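Local coordinates for protein putative NADPH:quinone oxidoreductase (Ralstonia eutropha, PDB 3IUP) that binds NADPH and probably uses it to reduce quinones or related substrates, at residues A174-A179 with G255-C260; I191-G196 with G216-C221; N201-Q206 with D210-Q215. One frame throughout, in Å; residues are numbered along the deposited sequence. Where two conformers were deposited one is given.

Contact 1 of 3, residues A174-A179 with G255-C260; sequences ALVHTA and GQILTC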
loop_
_atom_site.group_PDB
_atom_site.type_symbol
_atom_site.label_atom_id
_atom_site.label_comp_id
_atom_site.label_asym_id
_atom_site.label_seq_id
_atom_site.Cartn_x
_atom_site.Cartn_y
_atom_site.Cartn_z
ATOM N N ALA A 174 11.069 -6.020 -14.119
ATOM C CA ALA A 174 11.987 -6.756 -13.247
ATOM C C ALA A 174 11.493 -6.662 -11.817
ATOM O O ALA A 174 10.631 -5.836 -11.501
ATOM C CB ALA A 174 13.415 -6.195 -13.366
ATOM N N LEU A 175 12.023 -7.509 -10.946
ATOM C CA LEU A 175 11.534 -7.570 -9.599
ATOM C C LEU A 175 12.601 -7.737 -8.510
ATOM O O LEU A 175 13.755 -8.078 -8.755
ATOM C CB LEU A 175 10.435 -8.654 -9.470
ATOM C CG LEU A 175 10.895 -10.068 -9.388
ATOM C CD1 LEU A 175 9.710 -11.067 -9.170
ATOM C CD2 LEU A 175 11.678 -10.465 -10.590
ATOM N N VAL A 176 12.176 -7.431 -7.310
ATOM C CA VAL A 176 12.910 -7.603 -6.078
ATOM C C VAL A 176 12.228 -8.646 -5.200
ATOM O O VAL A 176 10.973 -8.666 -5.066
ATOM C CB VAL A 176 12.959 -6.302 -5.359
ATOM C CG1 VAL A 176 13.821 -6.389 -3.985
ATOM C CG2 VAL A 176 13.477 -5.172 -6.308
ATOM N N HIS A 177 13.029 -9.468 -4.510
ATOM C CA HIS A 177 12.492 -10.465 -3.601
ATOM C C HIS A 177 13.333 -10.506 -2.320
ATOM O O HIS A 177 14.548 -10.573 -2.399
ATOM C CB HIS A 177 12.425 -11.831 -4.273
ATOM C CG HIS A 177 11.803 -12.886 -3.424
ATOM N ND1 HIS A 177 12.426 -14.079 -3.153
ATOM C CD2 HIS A 177 10.660 -12.880 -2.694
ATOM C CE1 HIS A 177 11.660 -14.790 -2.341
ATOM N NE2 HIS A 177 10.598 -14.079 -2.023
ATOM N N THR A 178 12.685 -10.456 -1.174
ATOM C CA THR A 178 13.357 -10.479 0.123
ATOM C C THR A 178 13.303 -11.883 0.761
ATOM O O THR A 178 12.594 -12.776 0.305
ATOM C CB THR A 178 12.844 -9.440 1.092
ATOM O OG1 THR A 178 11.560 -9.844 1.620
ATOM C CG2 THR A 178 12.726 -8.042 0.421
ATOM N N ALA A 179 14.063 -12.035 1.841
ATOM C CA ALA A 179 14.317 -13.338 2.468
ATOM C C ALA A 179 14.634 -14.361 1.367
ATOM O O ALA A 179 14.164 -15.491 1.392
ATOM C CB ALA A 179 13.132 -13.758 3.350
ATOM N N GLY A 255 9.958 -0.091 2.989
ATOM C CA GLY A 255 10.220 1.298 2.722
ATOM C C GLY A 255 11.611 1.562 2.166
ATOM O O GLY A 255 11.810 2.422 1.295
ATOM N N GLN A 256 12.587 0.809 2.686
ATOM C CA GLN A 256 13.924 0.875 2.122
ATOM C C GLN A 256 13.928 0.597 0.630
ATOM O O GLN A 256 14.579 1.319 -0.115
ATOM C CB GLN A 256 14.847 -0.048 2.853
ATOM C CG GLN A 256 15.194 0.516 4.217
ATOM C CD GLN A 256 15.924 -0.474 5.095
ATOM O OE1 GLN A 256 15.779 -1.673 4.951
ATOM N NE2 GLN A 256 16.635 0.046 6.084
ATOM N N ILE A 257 13.228 -0.462 0.209
ATOM C CA ILE A 257 13.141 -0.814 -1.199
ATOM C C ILE A 257 12.518 0.328 -2.009
ATOM O O ILE A 257 13.036 0.735 -3.071
ATOM C CB ILE A 257 12.359 -2.095 -1.430
ATOM C CG1 ILE A 257 13.083 -3.286 -0.806
ATOM C CG2 ILE A 257 12.124 -2.300 -2.965
ATOM C CD1 ILE A 257 12.266 -4.525 -0.634
ATOM N N LEU A 258 11.392 0.863 -1.521
ATOM C CA LEU A 258 10.749 1.987 -2.211
ATOM C C LEU A 258 11.713 3.165 -2.327
ATOM O O LEU A 258 11.793 3.825 -3.388
ATOM C CB LEU A 258 9.458 2.390 -1.510
ATOM C CG LEU A 258 8.323 1.375 -1.649
ATOM C CD1 LEU A 258 7.175 1.694 -0.674
ATOM C CD2 LEU A 258 7.851 1.334 -3.150
ATOM N N THR A 259 12.392 3.488 -1.244
ATOM C CA THR A 259 13.326 4.605 -1.247
ATOM C C THR A 259 14.409 4.401 -2.324
ATOM O O THR A 259 14.734 5.325 -3.098
ATOM C CB THR A 259 13.926 4.802 0.185
ATOM O OG1 THR A 259 12.867 5.026 1.121
ATOM C CG2 THR A 259 14.932 5.958 0.259
ATOM N N CYS A 260 14.985 3.203 -2.360
ATOM C CA CYS A 260 16.056 2.924 -3.328
ATOM C C CYS A 260 15.532 2.874 -4.743
ATOM O O CYS A 260 16.201 3.317 -5.670
ATOM C CB CYS A 260 16.793 1.635 -2.986
ATOM S SG CYS A 260 17.690 1.746 -1.448
#
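Ile257 of the helix 253-266 meets Val176 and Thr178 of segment 174-179. The contact lies inside the nucleotide-binding domain, where this helix covers one face of the six-stranded parallel sheet.

Gly255 starts the segment and serves through its backbone. Its carbonyl oxygen accepts the bond from Thr259 N, a normal turn of the helix. Gln256 follows, and its O does the same for Cys260 N.

Ile257 comes next and is the single residue of its segment that reaches 174-179. Its CG1 branch lies beside the backbone N, opposite the carbonyl carbon (chi1 -65°). From there the extended chi2 (164°) carries CD1 outward from the helix. Ile257 CD1 meets CG2 of Thr178 at 3.7 Å, the two side chains crossing at a slant. The same Ile257 CD1 faces CG1 of Val176 tip to tip, at 4.1 Å. One methyl group thus bridges Val176 and Thr178. Around this point Ile202 and Ala244, from the strands 199-203 and 243-249, also touch Ile257, and Leu236 of the helix 228-239 touches Val176.

Thr178 divides its two branches. The methyl goes to Ile257, while OG1 is hydrogen-bonded to Asp246 OD1 and Ala247 N on the neighbouring strand. Beyond it, Ala179 touches the bound NADPH. The chemistry across the two segments is therefore apolar, methyl against methyl, and all three touching residues are buried. Van der Waals contact and the exclusion of water hold helix to sheet here, while the threonine hydroxyl is satisfied within the sheet layer.

Contact 2 of 3, residues I191-G196 with G216-C221; sequences ICLKDG and GAVHVC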
loop_
_atom_site.group_PDB
_atom_site.type_symbol
_atom_site.label_atom_id
_atom_site.label_comp_id
_atom_site.label_asym_id
_atom_site.label_seq_id
_atom_site.Cartn_x
_atom_site.Cartn_y
_atom_site.Cartn_z
ATOM N N ILE A 191 13.959 -19.560 -11.688
ATOM C CA ILE A 191 12.994 -19.131 -12.711
ATOM C C ILE A 191 13.562 -17.955 -13.482
ATOM O O ILE A 191 13.565 -17.923 -14.703
ATOM C CB ILE A 191 11.629 -18.725 -12.068
ATOM C CG1 ILE A 191 10.890 -19.922 -11.529
ATOM C CG2 ILE A 191 10.746 -17.975 -13.063
ATOM C CD1 ILE A 191 9.780 -19.508 -10.544
ATOM N N CYS A 192 14.026 -16.945 -12.756
ATOM C CA CYS A 192 14.510 -15.755 -13.396
ATOM C C CYS A 192 15.777 -15.991 -14.227
ATOM O O CYS A 192 15.939 -15.397 -15.296
ATOM C CB CYS A 192 14.725 -14.668 -12.354
ATOM S SG CYS A 192 13.185 -14.059 -11.591
ATOM N N LEU A 193 16.658 -16.877 -13.752
ATOM C CA LEU A 193 17.843 -17.268 -14.515
ATOM C C LEU A 193 17.423 -17.971 -15.806
ATOM O O LEU A 193 17.903 -17.634 -16.870
ATOM C CB LEU A 193 18.800 -18.134 -13.691
ATOM C CG LEU A 193 19.610 -17.348 -12.651
ATOM C CD1 LEU A 193 20.284 -18.319 -11.639
ATOM C CD2 LEU A 193 20.625 -16.419 -13.293
ATOM N N LYS A 194 16.494 -18.898 -15.709
ATOM C CA LYS A 194 16.102 -19.658 -16.895
ATOM C C LYS A 194 15.324 -18.792 -17.871
ATOM O O LYS A 194 15.500 -18.928 -19.104
ATOM C CB LYS A 194 15.263 -20.849 -16.494
ATOM C CG LYS A 194 14.726 -21.700 -17.653
ATOM C CD LYS A 194 14.141 -23.004 -17.072
ATOM C CE LYS A 194 13.589 -23.924 -18.156
ATOM N NZ LYS A 194 14.693 -24.633 -18.865
ATOM N N ASP A 195 14.465 -17.923 -17.341
ATOM C CA ASP A 195 13.615 -17.098 -18.185
ATOM C C ASP A 195 14.230 -15.756 -18.576
ATOM O O ASP A 195 13.641 -15.023 -19.360
ATOM C CB ASP A 195 12.263 -16.876 -17.511
ATOM C CG ASP A 195 11.503 -18.171 -17.239
ATOM O OD1 ASP A 195 12.048 -19.287 -17.464
ATOM O OD2 ASP A 195 10.349 -18.096 -16.754
ATOM N N GLY A 196 15.406 -15.402 -18.061
ATOM C CA GLY A 196 16.017 -14.123 -18.427
ATOM C C GLY A 196 15.307 -12.899 -17.833
ATOM O O GLY A 196 15.224 -11.856 -18.464
ATOM N N GLY A 216 24.009 -19.075 -8.856
ATOM C CA GLY A 216 23.967 -18.263 -10.040
ATOM C C GLY A 216 23.245 -16.921 -9.998
ATOM O O GLY A 216 23.197 -16.221 -11.024
ATOM N N ALA A 217 22.779 -16.519 -8.830
ATOM C CA ALA A 217 22.084 -15.209 -8.678
ATOM C C ALA A 217 22.977 -14.072 -9.168
ATOM O O ALA A 217 24.143 -14.004 -8.818
ATOM C CB ALA A 217 21.671 -14.974 -7.236
ATOM N N VAL A 218 22.420 -13.197 -9.974
ATOM C CA VAL A 218 23.170 -12.074 -10.556
ATOM C C VAL A 218 23.338 -10.968 -9.485
ATOM O O VAL A 218 24.432 -10.390 -9.317
ATOM C CB VAL A 218 22.454 -11.538 -11.808
ATOM C CG1 VAL A 218 23.149 -10.278 -12.417
ATOM C CG2 VAL A 218 22.316 -12.609 -12.842
ATOM N N HIS A 219 22.242 -10.656 -8.783
ATOM C CA HIS A 219 22.206 -9.554 -7.820
ATOM C C HIS A 219 21.727 -10.017 -6.491
ATOM O O HIS A 219 20.580 -10.465 -6.373
ATOM C CB HIS A 219 21.228 -8.486 -8.266
ATOM C CG HIS A 219 21.561 -7.851 -9.565
ATOM N ND1 HIS A 219 22.574 -6.928 -9.689
ATOM C CD2 HIS A 219 21.035 -8.016 -10.801
ATOM C CE1 HIS A 219 22.645 -6.535 -10.952
ATOM N NE2 HIS A 219 21.719 -7.176 -11.644
ATOM N N VAL A 220 22.556 -9.857 -5.474
ATOM C CA VAL A 220 22.189 -10.184 -4.131
ATOM C C VAL A 220 22.684 -9.090 -3.228
ATOM O O VAL A 220 23.864 -8.730 -3.291
ATOM C CB VAL A 220 22.815 -11.501 -3.686
ATOM C CG1 VAL A 220 22.288 -11.882 -2.325
ATOM C CG2 VAL A 220 22.533 -12.632 -4.738
ATOM N N CYS A 221 21.777 -8.514 -2.437
ATOM C CA CYS A 221 22.076 -7.497 -1.447
ATOM C C CYS A 221 21.756 -7.994 -0.063
ATOM O O CYS A 221 20.718 -8.598 0.180
ATOM C CB CYS A 221 21.243 -6.245 -1.697
ATOM S SG CYS A 221 21.538 -5.583 -3.346
#
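A Schellman motif closes the helix 206-214, and its glycine, Gly216, meets Leu193 near the end of another helix, 183-195. Leu193 carries the whole contact from its side. Its CG lies beside the backbone N (chi1 -75°), and the fork of two methyls is directed at the peptide after Gly216. Leu193 CD2 comes to 3.4 Å from Gly216 O. Leu193 CD1 lies 3.6 Å from the same Gly216 O and 3.7 Å from Gly216 C. Both methyls therefore rest against one carbonyl group.

In the Schellman turn Ala217 N bonds to Leu212 O and Gly216 N to Lys213 O. Gly216 is the C-prime residue. With no side chain, it takes a positive phi (91°) and lets Leu193 come close to its carbonyl. The turn then leads into the strand 220-222, an outermost strand of the parallel sheet within this chain. Cys221 pairs with Asn201 and Val203 on the next strand.

Further along the loop, Val218 adds an apolar touch. Val218 CG2 approaches Leu193 CD2 at 4.2 Å, the two side chains set at an angle. CG1 of Val218, anti to its N (chi1 176°), turns instead to its neighbour His219 and sits over one face of that imidazole, offset toward the rim.

Contact 3 of 3, residues N201-Q206 with D210-Q215; sequences NIVRKQ and DLLKAQ. With NDP (NADPH dihydro-nicotinamide-adenine-dinucleotide phosphate), chain C.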
loop_
_atom_site.group_PDB
_atom_site.type_symbol
_atom_site.label_atom_id
_atom_site.label_comp_id
_atom_site.label_asym_id
_atom_site.label_seq_id
_atom_site.Cartn_x
_atom_site.Cartn_y
_atom_site.Cartn_z
ATOM N N ASN A 201 17.869 -9.961 -5.396
ATOM C CA ASN A 201 17.649 -10.788 -4.209
ATOM C C ASN A 201 18.153 -10.054 -2.987
ATOM O O ASN A 201 19.253 -9.516 -3.020
ATOM C CB ASN A 201 18.441 -12.103 -4.321
ATOM C CG ASN A 201 17.992 -12.962 -5.462
ATOM O OD1 ASN A 201 17.005 -13.665 -5.325
ATOM N ND2 ASN A 201 18.705 -12.930 -6.610
ATOM N N ILE A 202 17.338 -10.004 -1.953
ATOM C CA ILE A 202 17.717 -9.411 -0.670
ATOM C C ILE A 202 17.701 -10.466 0.400
ATOM O O ILE A 202 16.732 -11.200 0.545
ATOM C CB ILE A 202 16.812 -8.233 -0.286
ATOM C CG1 ILE A 202 16.947 -7.124 -1.320
ATOM C CG2 ILE A 202 17.180 -7.720 1.108
ATOM C CD1 ILE A 202 15.941 -5.937 -1.187
ATOM N N VAL A 203 18.802 -10.554 1.154
ATOM C CA VAL A 203 18.940 -11.522 2.245
ATOM C C VAL A 203 19.286 -10.796 3.540
ATOM O O VAL A 203 19.501 -9.581 3.529
ATOM C CB VAL A 203 20.033 -12.581 1.915
ATOM C CG1 VAL A 203 19.667 -13.381 0.669
ATOM C CG2 VAL A 203 21.411 -11.899 1.753
ATOM N N ARG A 204 19.386 -11.514 4.648
ATOM C CA ARG A 204 19.734 -10.870 5.919
ATOM C C ARG A 204 21.035 -11.272 6.549
ATOM O O ARG A 204 21.390 -10.724 7.589
ATOM C CB ARG A 204 18.598 -10.984 6.929
ATOM C CG ARG A 204 18.414 -12.328 7.553
ATOM C CD ARG A 204 17.516 -12.132 8.807
ATOM N NE ARG A 204 17.103 -13.380 9.437
ATOM C CZ ARG A 204 16.334 -13.442 10.537
ATOM N NH1 ARG A 204 15.914 -12.318 11.150
ATOM N NH2 ARG A 204 15.984 -14.617 11.053
ATOM N N LYS A 205 21.740 -12.212 5.924
ATOM C CA LYS A 205 23.008 -12.759 6.456
ATOM C C LYS A 205 23.884 -12.927 5.211
ATOM O O LYS A 205 23.413 -13.366 4.158
ATOM C CB LYS A 205 22.832 -14.125 7.165
ATOM C CG LYS A 205 22.126 -14.112 8.513
ATOM C CD LYS A 205 22.016 -15.520 9.162
ATOM C CE LYS A 205 21.311 -15.510 10.563
ATOM N NZ LYS A 205 19.791 -15.320 10.618
ATOM N N GLN A 206 25.166 -12.624 5.332
ATOM C CA GLN A 206 26.054 -12.859 4.203
ATOM C C GLN A 206 26.112 -14.304 3.718
ATOM O O GLN A 206 26.190 -14.546 2.526
ATOM C CB GLN A 206 27.449 -12.369 4.535
ATOM C CG GLN A 206 28.392 -12.407 3.353
ATOM C CD GLN A 206 28.010 -11.492 2.203
ATOM O OE1 GLN A 206 27.342 -10.480 2.380
ATOM N NE2 GLN A 206 28.422 -11.873 1.000
ATOM N N ASP A 210 26.093 -15.784 -0.112
ATOM C CA ASP A 210 26.991 -16.793 -0.656
ATOM C C ASP A 210 26.194 -17.935 -1.328
ATOM O O ASP A 210 26.545 -18.365 -2.423
ATOM C CB ASP A 210 27.855 -17.393 0.462
ATOM C CG ASP A 210 28.704 -16.334 1.197
ATOM O OD1 ASP A 210 28.926 -15.244 0.621
ATOM O OD2 ASP A 210 29.148 -16.613 2.354
ATOM N N LEU A 211 25.177 -18.426 -0.616
ATOM C CA LEU A 211 24.311 -19.502 -1.116
ATOM C C LEU A 211 23.713 -19.128 -2.461
ATOM O O LEU A 211 23.802 -19.877 -3.412
ATOM C CB LEU A 211 23.194 -19.818 -0.114
ATOM C CG LEU A 211 22.201 -20.895 -0.557
ATOM C CD1 LEU A 211 22.959 -22.211 -0.828
ATOM C CD2 LEU A 211 21.015 -21.070 0.466
ATOM N N LEU A 212 23.084 -17.956 -2.541
ATOM C CA LEU A 212 22.439 -17.578 -3.788
ATOM C C LEU A 212 23.436 -17.338 -4.931
ATOM O O LEU A 212 23.179 -17.678 -6.077
ATOM C CB LEU A 212 21.580 -16.336 -3.566
ATOM C CG LEU A 212 20.257 -16.560 -2.830
ATOM C CD1 LEU A 212 19.563 -15.211 -2.564
ATOM C CD2 LEU A 212 19.309 -17.531 -3.628
ATOM N N LYS A 213 24.571 -16.718 -4.618
ATOM C CA LYS A 213 25.593 -16.496 -5.641
ATOM C C LYS A 213 26.098 -17.823 -6.193
ATOM O O LYS A 213 26.364 -17.914 -7.378
ATOM C CB LYS A 213 26.755 -15.628 -5.121
ATOM C CG LYS A 213 26.396 -14.221 -4.784
ATOM C CD LYS A 213 25.855 -13.428 -5.965
ATOM C CE LYS A 213 26.857 -13.245 -7.060
ATOM N NZ LYS A 213 26.403 -12.227 -8.075
ATOM N N ALA A 214 26.210 -18.823 -5.331
ATOM C CA ALA A 214 26.643 -20.173 -5.725
ATOM C C ALA A 214 25.603 -20.823 -6.634
ATOM O O ALA A 214 25.971 -21.651 -7.481
ATOM C CB ALA A 214 26.921 -21.084 -4.472
ATOM N N GLN A 215 24.334 -20.414 -6.480
ATOM C CA GLN A 215 23.272 -20.854 -7.358
ATOM C C GLN A 215 23.080 -19.994 -8.616
ATOM O O GLN A 215 22.103 -20.169 -9.372
ATOM C CB GLN A 215 21.964 -20.946 -6.567
ATOM C CG GLN A 215 22.029 -21.915 -5.386
ATOM C CD GLN A 215 20.733 -21.995 -4.612
ATOM O OE1 GLN A 215 19.881 -21.080 -4.716
ATOM N NE2 GLN A 215 20.606 -23.018 -3.757
HETATM P PA NDP C . 11.812 -21.081 4.240
HETATM O O1A NDP C . 12.402 -21.963 3.256
HETATM O O2A NDP C . 11.489 -21.609 5.584
HETATM O O5B NDP C . 12.900 -19.841 4.388
HETATM C C5B NDP C . 12.519 -18.758 5.243
HETATM C C4B NDP C . 13.525 -17.658 5.091
HETATM O O4B NDP C . 13.076 -16.624 5.917
HETATM C C3B NDP C . 14.938 -18.063 5.541
HETATM O O3B NDP C . 15.967 -17.713 4.639
HETATM C C2B NDP C . 15.143 -17.250 6.839
HETATM O O2B NDP C . 16.482 -16.800 7.044
HETATM C C1B NDP C . 14.214 -16.070 6.588
HETATM N N9A NDP C . 13.726 -15.439 7.821
HETATM C C8A NDP C . 13.135 -16.106 8.875
HETATM N N7A NDP C . 12.739 -15.203 9.789
HETATM C C5A NDP C . 13.057 -13.939 9.329
HETATM C C6A NDP C . 12.900 -12.634 9.838
HETATM N N6A NDP C . 12.408 -12.369 11.062
HETATM N N1A NDP C . 13.340 -11.564 9.087
HETATM C C2A NDP C . 13.950 -11.742 7.884
HETATM N N3A NDP C . 14.099 -13.017 7.388
HETATM C C4A NDP C . 13.667 -14.091 8.091
HETATM O O3 NDP C . 10.448 -20.350 3.771
HETATM P PN NDP C . 9.618 -20.663 2.485
HETATM O O1N NDP C . 10.383 -20.619 1.264
HETATM O O2N NDP C . 8.744 -21.871 2.666
HETATM O O5D NDP C . 8.624 -19.371 2.494
HETATM C C5D NDP C . 9.152 -18.081 2.150
HETATM C C4D NDP C . 8.126 -17.004 2.485
HETATM O O4D NDP C . 7.120 -17.052 1.452
HETATM C C3D NDP C . 7.410 -17.144 3.844
HETATM O O3D NDP C . 7.203 -15.884 4.450
HETATM C C2D NDP C . 6.069 -17.722 3.425
HETATM O O2D NDP C . 5.000 -17.521 4.338
HETATM C C1D NDP C . 5.864 -16.949 2.120
HETATM N N1N NDP C . 4.789 -17.503 1.265
HETATM C C2N NDP C . 3.685 -16.730 1.118
HETATM C C3N NDP C . 2.619 -17.146 0.365
HETATM C C7N NDP C . 1.454 -16.212 0.100
HETATM O O7N NDP C . 0.364 -16.763 -0.568
HETATM N N7N NDP C . 1.405 -14.930 0.487
HETATM C C4N NDP C . 2.768 -18.319 -0.524
HETATM C C5N NDP C . 4.039 -19.100 -0.301
HETATM C C6N NDP C . 5.009 -18.651 0.586
HETATM P P2B NDP C . 17.236 -17.008 8.490
HETATM O O1X NDP C . 18.074 -18.289 8.366
HETATM O O2X NDP C . 16.258 -17.112 9.656
HETATM O O3X NDP C . 18.115 -15.754 8.621
HETATM O O HOH W 1 30.750 -13.352 0.837
#
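O3X of the NADPH 2'-phosphate is gripped by Lys205 NZ at 2.6 Å and by Arg204 NE at 2.7 Å. Both residues follow the strand 199-203 in a beta-alpha-beta unit of the Rossmann-type domain, a usual place for recognition of this phosphate. Arg204 NH2 adds a bond of 2.9 Å to O2X. The NH2 bond is fairly straight (161°) and the NE bond to O3X straighter still (168°). The phosphorus P2B lies at the guanidinium edge, in its plane. One face of the guanidinium lies over the adenine near C5A and C6A, so the same group holds phosphate and base. Two cationic side chains probably offset part of the phosphate charge.

The helix 206-214 packs back on the strand through Leu212. Leu212 CD1 sits 3.7 Å from Val203 CG1 and 3.7 Å from Asn201 CB. Asn201 ND2 is bonded to His219 O.

In the first turn of the helix, Asp210 N donates to Gln206 O. Their side chains cross at about a right angle, and Gln206 NE2 makes a weak bond to Asp210 OD1. A water accepts from Gln206 NE2 at 2.8 Å and donates to Asp210 OD1 at 2.6 Å.

In the fold
All three contacts belong to the parallel six-stranded sheet of the NADPH-binding domain and its helices. Contact 1 spans the longest loop of chain; contact 2 is nested within it, and contact 3 within contact 2. The centres of contacts 2 and 3 are about 11 Å apart, and each is about 15 Å from that of contact 1. Strands 175-177, 199-203 and 220-222 are consecutive neighbours in the sheet, so contacts 1 and 3 meet through Ile202 and contacts 2 and 3 through Cys221. Cys192 also packs on Leu175. The sheet thus carries all three contacts, and its strands 175-177 and 199-203 lead to Ala179, Arg204 and Lys205, which reach NADPH.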